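Local coordinates for protein 3-carboxy-cis,cis-muconate cycloisomerase (Pseudomonas putida, PDB 1RE5) that belongs to the largely helical fumarase/adenylosuccinate lyase superfamily and forms a four-chain assembly, at residues Ile373-Arg378 and Ala414-Glu419. Residues are numbered along the deposited sequence; the frame is centred on the assembly and turned at random.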
ATOM      1  N   ILE D 373      24.061 -24.638 -32.193  1.00 72.27           N
ATOM      2  CA  ILE D 373      23.438 -24.349 -33.481  1.00 73.56           C
ATOM      3  C   ILE D 373      24.393 -24.642 -34.633  1.00 74.48           C
ATOM      4  O   ILE D 373      23.989 -25.225 -35.639  1.00 75.10           O
ATOM      5  CB  ILE D 373      22.934 -22.875 -33.574  1.00 73.35           C
ATOM      6  CG1 ILE D 373      24.105 -21.891 -33.458  1.00 73.81           C
ATOM      7  CG2 ILE D 373      21.902 -22.617 -32.480  1.00 73.11           C
ATOM      8  CD1 ILE D 373      23.686 -20.420 -33.490  1.00 72.46           C
ATOM      9  N   VAL D 374      25.659 -24.260 -34.485  1.00 75.37           N
ATOM     10  CA  VAL D 374      26.635 -24.507 -35.539  1.00 76.79           C
ATOM     11  C   VAL D 374      26.881 -25.999 -35.737  1.00 77.50           C
ATOM     12  O   VAL D 374      26.835 -26.487 -36.861  1.00 77.70           O
ATOM     13  CB  VAL D 374      27.976 -23.792 -35.255  1.00 76.86           C
ATOM     14  CG1 VAL D 374      29.035 -24.253 -36.250  1.00 76.81           C
ATOM     15  CG2 VAL D 374      27.786 -22.281 -35.361  1.00 76.33           C
ATOM     16  N   LEU D 375      27.140 -26.729 -34.659  1.00 78.99           N
ATOM     17  CA  LEU D 375      27.364 -28.166 -34.784  1.00 81.31           C
ATOM     18  C   LEU D 375      26.073 -28.881 -35.156  1.00 83.09           C
ATOM     19  O   LEU D 375      26.069 -30.092 -35.385  1.00 83.45           O
ATOM     20  CB  LEU D 375      27.902 -28.765 -33.483  1.00 81.05           C
ATOM     21  CG  LEU D 375      29.382 -28.568 -33.161  1.00 81.41           C
ATOM     22  CD1 LEU D 375      29.697 -29.341 -31.894  1.00 80.64           C
ATOM     23  CD2 LEU D 375      30.255 -29.053 -34.325  1.00 81.06           C
ATOM     24  N   ALA D 376      24.973 -28.135 -35.202  1.00 85.15           N
ATOM     25  CA  ALA D 376      23.680 -28.709 -35.562  1.00 86.99           C
ATOM     26  C   ALA D 376      23.660 -28.978 -37.064  1.00 88.35           C
ATOM     27  O   ALA D 376      23.128 -29.995 -37.517  1.00 88.44           O
ATOM     28  CB  ALA D 376      22.557 -27.753 -35.189  1.00 86.96           C
ATOM     29  N   GLN D 377      24.249 -28.056 -37.823  1.00 89.70           N
ATOM     30  CA  GLN D 377      24.330 -28.162 -39.278  1.00 91.25           C
ATOM     31  C   GLN D 377      25.572 -28.934 -39.754  1.00 92.60           C
ATOM     32  O   GLN D 377      25.483 -29.745 -40.675  1.00 93.08           O
ATOM     33  CB  GLN D 377      24.305 -26.763 -39.893  1.00 90.87           C
ATOM     34  CG  GLN D 377      25.269 -25.795 -39.236  1.00 91.03           C
ATOM     35  CD  GLN D 377      25.034 -24.356 -39.648  1.00 90.86           C
ATOM     36  OE1 GLN D 377      23.932 -23.823 -39.494  1.00 90.58           O
ATOM     37  NE2 GLN D 377      26.074 -23.714 -40.168  1.00 90.69           N
ATOM     38  N   ARG D 378      26.724 -28.680 -39.135  1.00 94.17           N
ATOM     39  CA  ARG D 378      27.962 -29.381 -39.490  1.00 95.46           C
ATOM     40  C   ARG D 378      27.774 -30.900 -39.403  1.00 96.42           C
ATOM     41  O   ARG D 378      28.309 -31.651 -40.219  1.00 96.86           O
ATOM     42  CB  ARG D 378      29.097 -28.975 -38.545  1.00 95.24           C
ATOM     43  CG  ARG D 378      29.666 -27.598 -38.780  1.00 94.34           C
ATOM     44  CD  ARG D 378      30.477 -27.559 -40.051  1.00 94.11           C
ATOM     45  NE  ARG D 378      31.292 -26.353 -40.106  1.00 94.22           N
ATOM     46  CZ  ARG D 378      30.803 -25.121 -40.021  1.00 94.02           C
ATOM     47  NH1 ARG D 378      29.495 -24.937 -39.881  1.00 93.92           N
ATOM     48  NH2 ARG D 378      31.619 -24.076 -40.073  1.00 93.84           N
ATOM     49  N   ALA D 414      37.199 -32.194 -35.796  1.00 85.10           N
ATOM     50  CA  ALA D 414      37.259 -32.698 -37.167  1.00 85.02           C
ATOM     51  C   ALA D 414      36.283 -31.927 -38.046  1.00 85.09           C
ATOM     52  O   ALA D 414      36.404 -31.926 -39.268  1.00 85.26           O
ATOM     53  CB  ALA D 414      36.918 -34.177 -37.198  1.00 85.03           C
ATOM     54  N   GLU D 415      35.314 -31.278 -37.409  1.00 85.39           N
ATOM     55  CA  GLU D 415      34.301 -30.489 -38.105  1.00 85.04           C
ATOM     56  C   GLU D 415      34.556 -28.986 -38.020  1.00 84.50           C
ATOM     57  O   GLU D 415      34.168 -28.234 -38.916  1.00 84.60           O
ATOM     58  CB  GLU D 415      32.915 -30.798 -37.534  1.00 85.31           C
ATOM     59  CG  GLU D 415      32.226 -31.958 -38.210  1.00 86.80           C
ATOM     60  CD  GLU D 415      32.038 -31.706 -39.695  1.00 88.23           C
ATOM     61  OE1 GLU D 415      31.511 -30.627 -40.050  1.00 88.24           O
ATOM     62  OE2 GLU D 415      32.417 -32.580 -40.504  1.00 88.94           O
ATOM     63  N   LEU D 416      35.204 -28.556 -36.939  1.00 83.39           N
ATOM     64  CA  LEU D 416      35.500 -27.145 -36.730  1.00 81.72           C
ATOM     65  C   LEU D 416      36.971 -26.935 -36.411  1.00 80.61           C
ATOM     66  O   LEU D 416      37.524 -27.569 -35.516  1.00 80.11           O
ATOM     67  CB  LEU D 416      34.637 -26.595 -35.594  1.00 82.17           C
ATOM     68  CG  LEU D 416      33.122 -26.734 -35.787  1.00 82.53           C
ATOM     69  CD1 LEU D 416      32.403 -26.368 -34.500  1.00 83.02           C
ATOM     70  CD2 LEU D 416      32.665 -25.845 -36.931  1.00 82.36           C
ATOM     71  N   SER D 417      37.601 -26.035 -37.154  1.00 80.13           N
ATOM     72  CA  SER D 417      39.011 -25.739 -36.959  1.00 79.86           C
ATOM     73  C   SER D 417      39.238 -25.053 -35.618  1.00 79.77           C
ATOM     74  O   SER D 417      38.289 -24.724 -34.905  1.00 79.49           O
ATOM     75  CB  SER D 417      39.518 -24.843 -38.095  1.00 79.68           C
ATOM     76  OG  SER D 417      38.791 -23.628 -38.155  1.00 79.25           O
ATOM     77  N   GLY D 418      40.508 -24.852 -35.275  1.00 79.90           N
ATOM     78  CA  GLY D 418      40.840 -24.188 -34.030  1.00 79.49           C
ATOM     79  C   GLY D 418      40.453 -22.719 -34.105  1.00 79.48           C
ATOM     80  O   GLY D 418      40.196 -22.085 -33.080  1.00 79.79           O
ATOM     81  N   GLU D 419      40.411 -22.179 -35.322  1.00 78.82           N
ATOM     82  CA  GLU D 419      40.045 -20.781 -35.537  1.00 77.68           C
ATOM     83  C   GLU D 419      38.530 -20.622 -35.428  1.00 76.98           C
ATOM     84  O   GLU D 419      38.037 -19.580 -34.992  1.00 77.18           O
ATOM     85  CB  GLU D 419      40.530 -20.310 -36.911  1.00 77.60           C
TER
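Leu-416 reaches from the linker between helices 410-415 and 418-424 to three residues at the C-terminal end of helix 368-378, and its two methyl groups divide the work. CD1 meets Leu-375, whose CD2 lies 3.4 Å away. The other methyl, CD2, touches CG1 of Val-374 at 4.0 Å and also sits over one face of the Arg-378 guanidinium, 3.3 Å above its plane and displaced toward the rim. The valine branch involved is the one anti to the backbone N (chi1 171°).

No hydrogen bond joins the two segments, and the polar side is a matter of proximity. Glu-415 bends at chi2 (-59°), which sets the position of CD; its OE1 meets CD of Arg-378 at 3.2 Å and also touches CB of the same residue. The two charged groups stand nearly perpendicular, their planes 88° apart, with Arg-378 NE 4.3 Å from Glu-415 OE1, beyond a salt bridge; any attraction is therefore probably diffuse. Arg-378 NH2 forms a salt bridge with Glu-420 of helix 418-424.

Leu-421 and Leu-424 of that helix extend the apolar cluster, against Leu-416 and against Leu-416 and Val-374 respectively. The contact thus joins helix 368-378 to the turn between helices 410-415 and 418-424, about 49 Å from the centre of the chain to its own centre, within the small all-helical C-terminal region of the fumarase/adenylosuccinate lyase superfamily.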